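Local atomic coordinates of type III secretion system effector HopBA1 (Pseudomonas syringae pv. aptata, PDB entry 5T09), a protein that acts as a virulence factor that is recognised by the Arabidopsis resistance protein RBA1, enhancing RBA1 self-association and so triggering plant cell death. Residues P207-S212 and H229-I234; V29-G34 and S221-A226; A81-K86 and G139-M144; D54-L59 and D117-K122. One frame throughout, in Å; residues are numbered along the deposited sequence.

Contact 1. Residues P207-S212 and H229-I234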
loop_
_atom_site.group_PDB
_atom_site.type_symbol
_atom_site.label_atom_id
_atom_site.label_comp_id
_atom_site.label_asym_id
_atom_site.label_seq_id
_atom_site.Cartn_x
_atom_site.Cartn_y
_atom_site.Cartn_z
ATOM N N PRO A 207 -0.593 -3.539 14.218
ATOM C CA PRO A 207 0.614 -2.702 14.253
ATOM C C PRO A 207 1.564 -3.053 13.118
ATOM O O PRO A 207 1.761 -4.222 12.784
ATOM C CB PRO A 207 1.231 -3.016 15.621
ATOM C CG PRO A 207 0.125 -3.595 16.428
ATOM C CD PRO A 207 -0.759 -4.311 15.461
ATOM N N GLY A 208 2.153 -2.023 12.523
ATOM C CA GLY A 208 3.118 -2.228 11.460
ATOM C C GLY A 208 3.861 -0.945 11.166
ATOM O O GLY A 208 3.464 0.144 11.589
ATOM N N LEU A 209 4.955 -1.096 10.428
ATOM C CA LEU A 209 5.747 0.041 9.978
ATOM C C LEU A 209 5.016 0.729 8.831
ATOM O O LEU A 209 4.708 0.095 7.818
ATOM C CB LEU A 209 7.134 -0.439 9.549
ATOM C CG LEU A 209 8.253 0.564 9.233
ATOM C CD1 LEU A 209 8.095 1.186 7.853
ATOM C CD2 LEU A 209 8.323 1.638 10.299
ATOM N N VAL A 210 4.728 2.020 8.990
ATOM C CA VAL A 210 3.999 2.795 7.992
ATOM C C VAL A 210 4.985 3.678 7.244
ATOM O O VAL A 210 5.787 4.391 7.862
ATOM C CB VAL A 210 2.889 3.642 8.638
ATOM C CG1 VAL A 210 2.157 4.457 7.578
ATOM C CG2 VAL A 210 1.912 2.750 9.390
ATOM N N ILE A 211 4.915 3.639 5.916
ATOM C CA ILE A 211 5.772 4.431 5.045
ATOM C C ILE A 211 4.935 5.520 4.391
ATOM O O ILE A 211 3.811 5.269 3.942
ATOM C CB ILE A 211 6.449 3.556 3.973
ATOM C CG1 ILE A 211 7.371 2.529 4.635
ATOM C CG2 ILE A 211 7.220 4.431 2.971
ATOM C CD1 ILE A 211 8.037 1.566 3.670
ATOM N N SER A 212 5.488 6.726 4.340
ATOM C CA SER A 212 4.913 7.846 3.613
ATOM C C SER A 212 5.923 8.319 2.578
ATOM O O SER A 212 7.074 7.878 2.559
ATOM C CB SER A 212 4.543 8.997 4.557
ATOM O OG SER A 212 5.701 9.548 5.155
ATOM N N HIS A 229 1.803 10.481 11.372
ATOM C CA HIS A 229 1.042 9.802 10.331
ATOM C C HIS A 229 1.858 8.746 9.593
ATOM O O HIS A 229 1.321 8.069 8.710
ATOM C CB HIS A 229 0.487 10.827 9.335
ATOM C CG HIS A 229 -0.406 11.854 9.962
ATOM N ND1 HIS A 229 -0.633 11.917 11.320
ATOM C CD2 HIS A 229 -1.131 12.860 9.415
ATOM C CE1 HIS A 229 -1.456 12.915 11.583
ATOM N NE2 HIS A 229 -1.773 13.504 10.444
ATOM N N SER A 230 3.133 8.584 9.935
ATOM C CA SER A 230 3.977 7.537 9.373
ATOM C C SER A 230 5.223 7.440 10.240
ATOM O O SER A 230 5.499 8.319 11.061
ATOM C CB SER A 230 4.356 7.824 7.919
ATOM O OG SER A 230 5.218 8.951 7.837
ATOM N N HIS A 231 5.979 6.361 10.047
ATOM C CA HIS A 231 7.231 6.162 10.764
ATOM C C HIS A 231 8.453 6.591 9.964
ATOM O O HIS A 231 9.398 7.139 10.539
ATOM C CB HIS A 231 7.382 4.695 11.165
ATOM C CG HIS A 231 6.319 4.213 12.103
ATOM N ND1 HIS A 231 5.180 3.571 11.669
ATOM C CD2 HIS A 231 6.218 4.286 13.451
ATOM C CE1 HIS A 231 4.426 3.263 12.709
ATOM N NE2 HIS A 231 5.032 3.688 13.803
ATOM N N ILE A 232 8.472 6.342 8.655
ATOM C CA ILE A 232 9.572 6.778 7.803
ATOM C C ILE A 232 9.001 7.386 6.531
ATOM O O ILE A 232 7.932 6.993 6.053
ATOM C CB ILE A 232 10.552 5.630 7.462
ATOM C CG1 ILE A 232 9.842 4.487 6.733
ATOM C CG2 ILE A 232 11.227 5.122 8.731
ATOM C CD1 ILE A 232 10.800 3.498 6.094
ATOM N N VAL A 233 9.727 8.358 5.987
ATOM C CA VAL A 233 9.345 9.046 4.762
ATOM C C VAL A 233 10.376 8.706 3.697
ATOM O O VAL A 233 11.581 8.885 3.913
ATOM C CB VAL A 233 9.259 10.569 4.971
ATOM C CG1 VAL A 233 8.621 11.232 3.755
ATOM C CG2 VAL A 233 8.488 10.898 6.241
ATOM N N ILE A 234 9.905 8.210 2.559
ATOM C CA ILE A 234 10.757 7.905 1.416
ATOM C C ILE A 234 10.706 9.094 0.467
ATOM O O ILE A 234 9.622 9.520 0.048
ATOM C CB ILE A 234 10.314 6.610 0.716
ATOM C CG1 ILE A 234 10.687 5.401 1.583
ATOM C CG2 ILE A 234 10.941 6.499 -0.682
ATOM C CD1 ILE A 234 10.266 4.061 1.014
#
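His-231 and Val-210 grip each other twice, once through a side chain and once through backbone. The imidazole ND1 accepts the backbone N-H of Val-210 (N to ND1 3.1 Å, 167° at the hydrogen), a bond tilted somewhat from the ring plane. In return the amide N of His-231 gives its hydrogen to Val-210 O at 2.9 Å. Val-210 O also takes a weak bond from Ile-232 N, at 3.4 Å. Beside the ring, Leu-209 slides past in the opposite direction, its CD2 only 3.3 Å from His-231 CB.

Beyond this pair of bonds the chains become true parallel neighbours: Ser-212 N bonds to Ile-232 O at 3.0 Å, and Ile-234 N bonds to Ser-212 O. On one face of the sheet, Ile-211 and Ile-232 lie side by side, CG1 to CG1 at 3.8 Å, while Ile-211 CG2 meets Ile-234 CD1 at 3.6 Å; helix 36-46 packs on these residues through Leu-40 and Thr-39. The other face carries Ser-212 with Val-233. There the Ser-212 OG meets Ser-230 OG at 2.8 Å in a hydrogen bond whose direction is open; each hydroxyl sits between its own backbone N and carbonyl carbon (chi1 65° and 68°).

Further out, His-231 NE2 bonds to Lys-198 O, and strand 49-54 flanks strand 209-214 on its far side. With ND1 accepting and NE2 facing a carbonyl, the imidazole is probably neutral and protonated on NE2, working as a side-chain extension of the backbone ladder where two parallel strands begin to pair.

Contact 2. Residues V29-G34 and S221-A226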
loop_
_atom_site.group_PDB
_atom_site.type_symbol
_atom_site.label_atom_id
_atom_site.label_comp_id
_atom_site.label_asym_id
_atom_site.label_seq_id
_atom_site.Cartn_x
_atom_site.Cartn_y
_atom_site.Cartn_z
ATOM N N VAL A 29 11.954 0.636 13.622
ATOM C CA VAL A 29 12.171 1.796 12.765
ATOM C C VAL A 29 13.679 1.975 12.624
ATOM O O VAL A 29 14.343 2.495 13.526
ATOM C CB VAL A 29 11.503 3.056 13.326
ATOM C CG1 VAL A 29 11.691 4.228 12.370
ATOM C CG2 VAL A 29 10.021 2.805 13.578
ATOM N N ARG A 30 14.220 1.544 11.483
ATOM C CA ARG A 30 15.640 1.665 11.174
ATOM C C ARG A 30 15.865 2.862 10.263
ATOM O O ARG A 30 15.130 3.021 9.279
ATOM C CB ARG A 30 16.140 0.390 10.497
ATOM C CG ARG A 30 17.650 0.304 10.349
ATOM C CD ARG A 30 18.135 -1.144 10.353
ATOM N NE ARG A 30 17.858 -1.822 11.618
ATOM C CZ ARG A 30 18.329 -3.022 11.948
ATOM N NH1 ARG A 30 19.111 -3.692 11.112
ATOM N NH2 ARG A 30 18.020 -3.553 13.124
ATOM N N PRO A 31 16.835 3.733 10.539
ATOM C CA PRO A 31 17.063 4.891 9.662
ATOM C C PRO A 31 17.242 4.458 8.217
ATOM O O PRO A 31 18.027 3.539 7.936
ATOM C CB PRO A 31 18.347 5.512 10.228
ATOM C CG PRO A 31 18.327 5.139 11.666
ATOM C CD PRO A 31 17.702 3.771 11.729
ATOM N N PRO A 32 16.540 5.096 7.276
ATOM C CA PRO A 32 16.546 4.615 5.887
ATOM C C PRO A 32 17.950 4.332 5.365
ATOM O O PRO A 32 18.895 5.083 5.617
ATOM C CB PRO A 32 15.880 5.760 5.119
ATOM C CG PRO A 32 14.968 6.377 6.108
ATOM C CD PRO A 32 15.661 6.270 7.440
ATOM N N ARG A 33 18.070 3.235 4.617
ATOM C CA ARG A 33 19.361 2.759 4.117
ATOM C C ARG A 33 19.638 3.309 2.715
ATOM O O ARG A 33 19.805 2.572 1.744
ATOM C CB ARG A 33 19.395 1.235 4.117
ATOM C CG ARG A 33 18.918 0.572 5.405
ATOM C CD ARG A 33 18.870 -0.943 5.235
ATOM N NE ARG A 33 18.346 -1.636 6.409
ATOM C CZ ARG A 33 18.141 -2.950 6.472
ATOM N NH1 ARG A 33 18.415 -3.719 5.426
ATOM N NH2 ARG A 33 17.661 -3.499 7.578
ATOM N N GLY A 34 19.685 4.635 2.621
ATOM C CA GLY A 34 20.051 5.287 1.377
ATOM C C GLY A 34 18.942 5.365 0.347
ATOM O O GLY A 34 17.972 6.107 0.522
ATOM N N SER A 221 15.096 10.503 2.147
ATOM C CA SER A 221 14.427 9.495 2.954
ATOM C C SER A 221 14.856 9.632 4.409
ATOM O O SER A 221 16.035 9.833 4.707
ATOM C CB SER A 221 14.750 8.096 2.429
ATOM O OG SER A 221 14.390 7.977 1.062
ATOM N N ARG A 222 13.889 9.530 5.318
ATOM C CA ARG A 222 14.145 9.902 6.702
ATOM C C ARG A 222 13.078 9.305 7.606
ATOM O O ARG A 222 12.019 8.867 7.151
ATOM C CB ARG A 222 14.164 11.424 6.855
ATOM C CG ARG A 222 12.829 12.062 6.495
ATOM C CD ARG A 222 12.954 13.556 6.253
ATOM N NE ARG A 222 11.650 14.156 5.971
ATOM C CZ ARG A 222 11.146 14.349 4.754
ATOM N NH1 ARG A 222 9.946 14.900 4.622
ATOM N NH2 ARG A 222 11.827 13.999 3.670
ATOM N N ILE A 223 13.376 9.302 8.906
ATOM C CA ILE A 223 12.353 9.035 9.908
ATOM C C ILE A 223 11.433 10.243 10.003
ATOM O O ILE A 223 11.879 11.393 9.910
ATOM C CB ILE A 223 13.008 8.710 11.262
ATOM C CG1 ILE A 223 13.670 7.332 11.200
ATOM C CG2 ILE A 223 11.982 8.760 12.398
ATOM C CD1 ILE A 223 14.582 7.019 12.367
ATOM N N ASN A 224 10.138 9.992 10.177
ATOM C CA ASN A 224 9.164 11.075 10.222
ATOM C C ASN A 224 9.138 11.687 11.616
ATOM O O ASN A 224 8.868 10.990 12.602
ATOM C CB ASN A 224 7.771 10.577 9.845
ATOM C CG ASN A 224 6.725 11.671 9.937
ATOM O OD1 ASN A 224 7.052 12.859 9.920
ATOM N ND2 ASN A 224 5.462 11.279 10.047
ATOM N N ASP A 225 9.414 12.988 11.697
ATOM C CA ASP A 225 9.314 13.731 12.943
ATOM C C ASP A 225 8.367 14.920 12.852
ATOM O O ASP A 225 8.129 15.580 13.870
ATOM C CB ASP A 225 10.702 14.212 13.387
ATOM C CG ASP A 225 11.607 13.069 13.810
ATOM O OD1 ASP A 225 11.093 12.085 14.383
ATOM O OD2 ASP A 225 12.830 13.152 13.568
ATOM N N ALA A 226 7.819 15.211 11.670
ATOM C CA ALA A 226 6.876 16.319 11.547
ATOM C C ALA A 226 5.537 15.979 12.189
ATOM O O ALA A 226 4.909 16.837 12.823
ATOM C CB ALA A 226 6.683 16.684 10.076
#
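Pro-32 presses its ring against the start of strand 222-223, and van der Waals contact accounts for nearly everything that follows. CG of the proline lies 3.4 Å from Arg-222 N, while its CB meets Ser-221 CB at 3.7 Å. A second apolar patch gathers round Ile-223. Its CG1, anti to the carbonyl carbon (chi1 -71°), reaches back to Val-29 CG1 at 3.9 Å, and CD1 comes within 4.2 Å of Pro-31 CG. The two chains run in roughly opposite directions, 159° apart, without pairing as strands.

Polar bonds lie within or beyond the segments, never between them. Arg-33 is the centre of an inverse gamma turn, closed by a weak bond from Gly-34 N to Pro-32 O (3.1 Å), and its NH2 makes a salt bridge with Asp-46. Ser-221 OG is bonded to Ala-235 N and stays 4.1 Å from Gly-34 O. Arg-222 NH2 makes a salt bridge with Asp-214, and the backbone of Arg-222 pairs with Val-233 of strand 232-235. Thr-39 of helix 36-46 touches both Pro-32 and Ser-221.

The N-terminal loop is thus laid against the outermost strand of the sheet by shape and apolar contact. With no hydrogen bond across the interface, and with two consecutive prolines that have no amide hydrogen to donate, this loop does not continue the sheet.

Contact 3. Residues A81-K86 and G139-M144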
loop_
_atom_site.group_PDB
_atom_site.type_symbol
_atom_site.label_atom_id
_atom_site.label_comp_id
_atom_site.label_asym_id
_atom_site.label_seq_id
_atom_site.Cartn_x
_atom_site.Cartn_y
_atom_site.Cartn_z
ATOM N N ALA A 81 -1.095 -7.058 0.004
ATOM C CA ALA A 81 -2.532 -6.825 0.084
ATOM C C ALA A 81 -2.807 -5.378 -0.302
ATOM O O ALA A 81 -2.240 -4.455 0.297
ATOM C CB ALA A 81 -3.038 -7.130 1.492
ATOM N N VAL A 82 -3.663 -5.174 -1.306
ATOM C CA VAL A 82 -3.788 -3.873 -1.957
ATOM C C VAL A 82 -5.232 -3.392 -1.926
ATOM O O VAL A 82 -6.173 -4.183 -2.073
ATOM C CB VAL A 82 -3.264 -3.918 -3.407
ATOM C CG1 VAL A 82 -1.844 -4.460 -3.427
ATOM C CG2 VAL A 82 -4.184 -4.750 -4.303
ATOM N N GLU A 83 -5.392 -2.077 -1.758
ATOM C CA GLU A 83 -6.707 -1.444 -1.797
ATOM C C GLU A 83 -7.341 -1.533 -3.179
ATOM O O GLU A 83 -8.570 -1.489 -3.299
ATOM C CB GLU A 83 -6.585 0.025 -1.386
ATOM C CG GLU A 83 -7.868 0.836 -1.563
ATOM C CD GLU A 83 -7.684 2.317 -1.283
ATOM O OE1 GLU A 83 -6.527 2.777 -1.193
ATOM O OE2 GLU A 83 -8.707 3.026 -1.168
ATOM N N PHE A 84 -6.533 -1.652 -4.226
ATOM C CA PHE A 84 -7.046 -1.504 -5.584
ATOM C C PHE A 84 -7.971 -2.641 -5.993
ATOM O O PHE A 84 -8.672 -2.514 -7.002
ATOM C CB PHE A 84 -5.873 -1.394 -6.553
ATOM C CG PHE A 84 -4.821 -0.420 -6.107
ATOM C CD1 PHE A 84 -5.126 0.922 -5.958
ATOM C CD2 PHE A 84 -3.533 -0.846 -5.825
ATOM C CE1 PHE A 84 -4.166 1.822 -5.537
ATOM C CE2 PHE A 84 -2.567 0.048 -5.410
ATOM C CZ PHE A 84 -2.883 1.386 -5.264
ATOM N N VAL A 85 -8.004 -3.732 -5.232
ATOM C CA VAL A 85 -8.848 -4.883 -5.523
ATOM C C VAL A 85 -9.745 -5.127 -4.323
ATOM O O VAL A 85 -9.277 -5.117 -3.177
ATOM C CB VAL A 85 -8.016 -6.139 -5.835
ATOM C CG1 VAL A 85 -8.928 -7.317 -6.160
ATOM C CG2 VAL A 85 -7.060 -5.871 -6.979
ATOM N N LYS A 86 -11.025 -5.352 -4.587
ATOM C CA LYS A 86 -11.958 -5.707 -3.533
ATOM C C LYS A 86 -11.740 -7.157 -3.135
ATOM O O LYS A 86 -11.549 -8.029 -3.988
ATOM C CB LYS A 86 -13.395 -5.478 -3.999
ATOM C CG LYS A 86 -13.689 -4.009 -4.259
ATOM C CD LYS A 86 -14.692 -3.794 -5.379
ATOM C CE LYS A 86 -14.726 -2.331 -5.813
ATOM N NZ LYS A 86 -13.401 -1.835 -6.300
ATOM N N GLY A 139 -6.718 -8.634 -2.572
ATOM C CA GLY A 139 -7.443 -7.392 -2.368
ATOM C C GLY A 139 -7.939 -7.245 -0.942
ATOM O O GLY A 139 -8.239 -8.228 -0.266
ATOM N N ILE A 140 -8.016 -5.994 -0.486
ATOM C CA ILE A 140 -8.505 -5.680 0.852
ATOM C C ILE A 140 -9.781 -4.860 0.836
ATOM O O ILE A 140 -10.424 -4.728 1.890
ATOM C CB ILE A 140 -7.436 -4.937 1.682
ATOM C CG1 ILE A 140 -7.160 -3.564 1.057
ATOM C CG2 ILE A 140 -6.184 -5.780 1.781
ATOM C CD1 ILE A 140 -6.103 -2.745 1.759
ATOM N N ASP A 141 -10.165 -4.294 -0.301
ATOM C CA ASP A 141 -11.184 -3.261 -0.283
ATOM C C ASP A 141 -12.580 -3.867 -0.190
ATOM O O ASP A 141 -12.805 -5.045 -0.483
ATOM C CB ASP A 141 -11.077 -2.377 -1.527
ATOM C CG ASP A 141 -11.698 -1.009 -1.320
ATOM O OD1 ASP A 141 -11.991 -0.655 -0.156
ATOM O OD2 ASP A 141 -11.880 -0.284 -2.319
ATOM N N ARG A 142 -13.523 -3.029 0.234
ATOM C CA ARG A 142 -14.914 -3.417 0.394
ATOM C C ARG A 142 -15.790 -2.315 -0.172
ATOM O O ARG A 142 -15.484 -1.129 -0.012
ATOM C CB ARG A 142 -15.254 -3.664 1.868
ATOM C CG ARG A 142 -16.733 -3.846 2.149
ATOM C CD ARG A 142 -16.946 -4.191 3.603
ATOM N NE ARG A 142 -16.365 -5.490 3.929
ATOM C CZ ARG A 142 -17.050 -6.572 4.293
ATOM N NH1 ARG A 142 -18.371 -6.542 4.411
ATOM N NH2 ARG A 142 -16.400 -7.696 4.556
ATOM N N LYS A 143 -16.882 -2.708 -0.822
ATOM C CA LYS A 143 -17.730 -1.738 -1.498
ATOM C C LYS A 143 -18.323 -0.756 -0.499
ATOM O O LYS A 143 -18.771 -1.139 0.585
ATOM C CB LYS A 143 -18.852 -2.442 -2.260
ATOM C CG LYS A 143 -19.760 -1.480 -3.021
ATOM C CD LYS A 143 -20.633 -2.201 -4.038
ATOM C CE LYS A 143 -21.238 -1.227 -5.042
ATOM N NZ LYS A 143 -22.135 -0.221 -4.406
HETATM N N MSE A 144 -18.319 0.519 -0.873
HETATM C CA MSE A 144 -18.938 1.564 -0.070
HETATM C C MSE A 144 -19.147 2.814 -0.916
HETATM O O MSE A 144 -18.190 3.489 -1.295
HETATM C CB MSE A 144 -18.084 1.893 1.151
HETATM C CG MSE A 144 -18.813 2.730 2.189
HETATM SE SE MSE A 144 -17.597 3.629 3.416
HETATM C CE MSE A 144 -16.780 4.865 2.157
HETATM O O HOH W 1 -10.826 -1.181 -4.636
HETATM O O HOH W 2 -10.999 2.233 -2.095
#
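The carboxylate of Asp-141, the flat group of this contact, is met at OD2 by two waters, while Asp-141 CB touches Glu-83 O at 3.2 Å. CG lies anti to the backbone N (chi1 -157°), and the side chain runs alongside that of Lys-86, which points the same way. Both waters donate to Asp-141 OD2, each at 2.7 Å. One of them also donates to Glu-83 O and accepts from Lys-86 NZ (3.1 Å); the other bridges Glu-83 OE2 and Asp-141 OD2. Asp-141 OD1 is held by Trp-169 NE1. Lys-86 NZ, 4.5 Å from Asp-141 OD2, probably eases the crowding of negative charge without forming a salt bridge.

Next to this water site the parallel strands change register by two residues in a beta bulge. The type I turn from Val-82 to Val-85 presents both end carbonyls: Val-82 O to Ile-140 N at 3.0 Å, the nitrogen lying above the carbonyl plane, and Val-85 O to Asp-141 N. Gly-139, lacking a side chain, lets that Val-85 carbonyl O come within 3.0 Å of its CA. Ile-140 CG2 packs tightly on Ala-81 CB, at 3.4 Å.

Glu-83 is fixed further by Gly-190 N and by a salt bridge to Arg-162, and Lys-86 NZ also bonds to Ser-111 OG. Strand 136-141 is the outermost of the sheet, and strand 77-82 separates it from strand 184-190; helix 166-179 packs on Ala-81 and Ile-140, while helix 101-112 covers Val-85 and helix 117-132 lies against Val-82.

Contact 4. Residues D54-L59 and D117-K122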
loop_
_atom_site.group_PDB
_atom_site.type_symbol
_atom_site.label_atom_id
_atom_site.label_comp_id
_atom_site.label_asym_id
_atom_site.label_seq_id
_atom_site.Cartn_x
_atom_site.Cartn_y
_atom_site.Cartn_z
ATOM N N ASP A 54 -0.371 5.014 -0.049
ATOM C CA ASP A 54 -0.440 5.408 -1.447
ATOM C C ASP A 54 -0.894 6.852 -1.579
ATOM O O ASP A 54 -1.723 7.336 -0.802
ATOM C CB ASP A 54 -1.398 4.506 -2.221
ATOM C CG ASP A 54 -1.194 4.601 -3.714
ATOM O OD1 ASP A 54 -0.030 4.482 -4.156
ATOM O OD2 ASP A 54 -2.188 4.814 -4.443
ATOM N N GLU A 55 -0.332 7.539 -2.563
ATOM C CA GLU A 55 -0.863 8.801 -3.067
ATOM C C GLU A 55 -1.373 8.488 -4.467
ATOM O O GLU A 55 -0.581 8.320 -5.401
ATOM C CB GLU A 55 0.196 9.895 -3.079
ATOM C CG GLU A 55 0.844 10.146 -1.730
ATOM C CD GLU A 55 1.772 11.343 -1.747
ATOM O OE1 GLU A 55 1.505 12.295 -2.517
ATOM O OE2 GLU A 55 2.771 11.330 -0.996
ATOM N N HIS A 56 -2.691 8.380 -4.605
ATOM C CA HIS A 56 -3.269 7.920 -5.860
ATOM C C HIS A 56 -2.857 8.850 -6.994
ATOM O O HIS A 56 -2.977 10.072 -6.887
ATOM C CB HIS A 56 -4.795 7.859 -5.755
ATOM C CG HIS A 56 -5.298 7.035 -4.611
ATOM N ND1 HIS A 56 -4.672 5.884 -4.185
ATOM C CD2 HIS A 56 -6.371 7.201 -3.801
ATOM C CE1 HIS A 56 -5.340 5.373 -3.165
ATOM N NE2 HIS A 56 -6.375 6.154 -2.912
ATOM N N GLY A 57 -2.355 8.266 -8.077
ATOM C CA GLY A 57 -1.978 9.013 -9.256
ATOM C C GLY A 57 -0.495 9.289 -9.386
ATOM O O GLY A 57 -0.053 9.706 -10.464
ATOM N N LYS A 58 0.284 9.062 -8.333
ATOM C CA LYS A 58 1.706 9.384 -8.340
ATOM C C LYS A 58 2.491 8.176 -8.837
ATOM O O LYS A 58 2.463 7.111 -8.211
ATOM C CB LYS A 58 2.167 9.806 -6.946
ATOM C CG LYS A 58 1.483 11.063 -6.418
ATOM C CD LYS A 58 1.738 12.274 -7.306
ATOM C CE LYS A 58 1.134 13.529 -6.701
ATOM N NZ LYS A 58 1.362 14.727 -7.546
ATOM N N LEU A 59 3.196 8.353 -9.957
ATOM C CA LEU A 59 3.870 7.241 -10.623
ATOM C C LEU A 59 5.003 6.662 -9.781
ATOM O O LEU A 59 5.302 5.468 -9.886
ATOM C CB LEU A 59 4.413 7.709 -11.974
ATOM C CG LEU A 59 3.370 8.244 -12.960
ATOM C CD1 LEU A 59 4.031 9.036 -14.075
ATOM C CD2 LEU A 59 2.552 7.106 -13.537
ATOM N N ASP A 117 -4.355 7.113 -16.605
ATOM C CA ASP A 117 -4.027 5.937 -17.405
ATOM C C ASP A 117 -2.609 5.455 -17.116
ATOM O O ASP A 117 -2.384 4.266 -16.863
ATOM C CB ASP A 117 -4.198 6.252 -18.887
ATOM C CG ASP A 117 -3.952 5.047 -19.768
ATOM O OD1 ASP A 117 -4.889 4.240 -19.941
ATOM O OD2 ASP A 117 -2.825 4.907 -20.287
ATOM N N ALA A 118 -1.638 6.369 -17.152
ATOM C CA ALA A 118 -0.255 5.994 -16.876
ATOM C C ALA A 118 -0.126 5.365 -15.498
ATOM O O ALA A 118 0.496 4.307 -15.335
ATOM C CB ALA A 118 0.651 7.219 -16.984
ATOM N N TRP A 119 -0.708 6.009 -14.487
ATOM C CA TRP A 119 -0.640 5.479 -13.133
ATOM C C TRP A 119 -1.288 4.102 -13.049
ATOM O O TRP A 119 -0.725 3.174 -12.459
ATOM C CB TRP A 119 -1.305 6.456 -12.167
ATOM C CG TRP A 119 -1.342 5.966 -10.754
ATOM C CD1 TRP A 119 -0.331 6.014 -9.840
ATOM C CD2 TRP A 119 -2.457 5.364 -10.092
ATOM N NE1 TRP A 119 -0.747 5.472 -8.647
ATOM C CE2 TRP A 119 -2.051 5.069 -8.776
ATOM C CE3 TRP A 119 -3.762 5.048 -10.484
ATOM C CZ2 TRP A 119 -2.901 4.473 -7.850
ATOM C CZ3 TRP A 119 -4.606 4.453 -9.563
ATOM C CH2 TRP A 119 -4.172 4.173 -8.264
ATOM N N LEU A 120 -2.474 3.945 -13.643
ATOM C CA LEU A 120 -3.123 2.638 -13.628
ATOM C C LEU A 120 -2.250 1.597 -14.314
ATOM O O LEU A 120 -2.195 0.439 -13.884
ATOM C CB LEU A 120 -4.494 2.708 -14.300
ATOM C CG LEU A 120 -5.357 1.455 -14.101
ATOM C CD1 LEU A 120 -5.813 1.350 -12.649
ATOM C CD2 LEU A 120 -6.555 1.436 -15.033
ATOM N N ASP A 121 -1.560 1.989 -15.387
ATOM C CA ASP A 121 -0.618 1.079 -16.032
ATOM C C ASP A 121 0.505 0.689 -15.077
ATOM O O ASP A 121 0.860 -0.491 -14.966
ATOM C CB ASP A 121 -0.052 1.730 -17.295
ATOM C CG ASP A 121 0.866 0.804 -18.066
ATOM O OD1 ASP A 121 2.079 0.786 -17.771
ATOM O OD2 ASP A 121 0.373 0.095 -18.967
ATOM N N LYS A 122 1.078 1.672 -14.374
ATOM C CA LYS A 122 2.170 1.375 -13.450
ATOM C C LYS A 122 1.684 0.551 -12.264
ATOM O O LYS A 122 2.399 -0.339 -11.785
ATOM C CB LYS A 122 2.826 2.670 -12.968
ATOM C CG LYS A 122 3.593 3.429 -14.050
ATOM C CD LYS A 122 4.718 2.580 -14.622
ATOM C CE LYS A 122 5.707 3.401 -15.435
ATOM N NZ LYS A 122 6.835 2.553 -15.922
HETATM O O HOH W 3 0.533 5.696 -6.277
#
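Gly-57 sits over one face of the Trp-119 indole, in a CH-pi contact made by a type II beta turn spanning Glu-55 to Lys-58. Its CA stands 3.5 Å from the centroid of the five-membered ring, 15° off the normal, and its N sits over the same face toward the rim. The turn's own backbone angles call for glycine here (phi 100°), because a CB would jam against the carbonyl O of His-56. At the ring's edge, in plane, is Lys-58 O, 3.4 Å from Trp-119 CD1. Trp-119 reaches out from helix 117-132 with CG anti to the backbone N (chi1 177°), filling the space between the helix and the loop that follows strand 49-54. No direct hydrogen bond joins the two segments. Instead, in this packed inner part, a water accepts from Trp-119 NE1 at 2.7 Å, with Asp-54 OD1 and Glu-55 O both within donating range; since it has more acceptors around it than protons, its bonding is probably shared or averaged.

Leu-59 CD2 lies against the helix backbone, 3.6 Å from Trp-119 N. The rim beyond is looser: the same CD2 meets Ala-118 CB and Lys-122 CG, both at 3.9 Å, near the exposed start of the helix.

Asp-54 and Trp-119 meet tip to tip, their planes nearly coplanar, and Asp-54 OD1 also accepts from Trp-188 NE1. Phe-84 adds a further ring against Trp-119. The other oxygen of Asp-54, OD2, accepts on its anti side the hydrogen of His-56 ND1, 2.7 Å away and in the plane of the imidazole.

In the fold
Contacts 1, 2 and 3 all reach one mixed, mainly parallel sheet, the core of an EreA/ChaN-like alpha-beta fold. Contact 3 joins its outermost strand 136-141 to strand 77-82; contacts 1 and 2, with centres 9 Å apart, lie toward the other edge and touch through the pairing of strands 232-235 and 222-223. The centres of contacts 2 and 3 are 28 Å apart. Contact 4 sets helix 117-132 against the loop 54-59. Its centre is 16 Å from that of contact 3, which it touches through His-56 and Trp-119. Along the chain, contacts 3 and 4 interlock inside the long loop closed by contact 2; contact 1 follows them and crosses contact 2, so terminal segments close one edge of the fold.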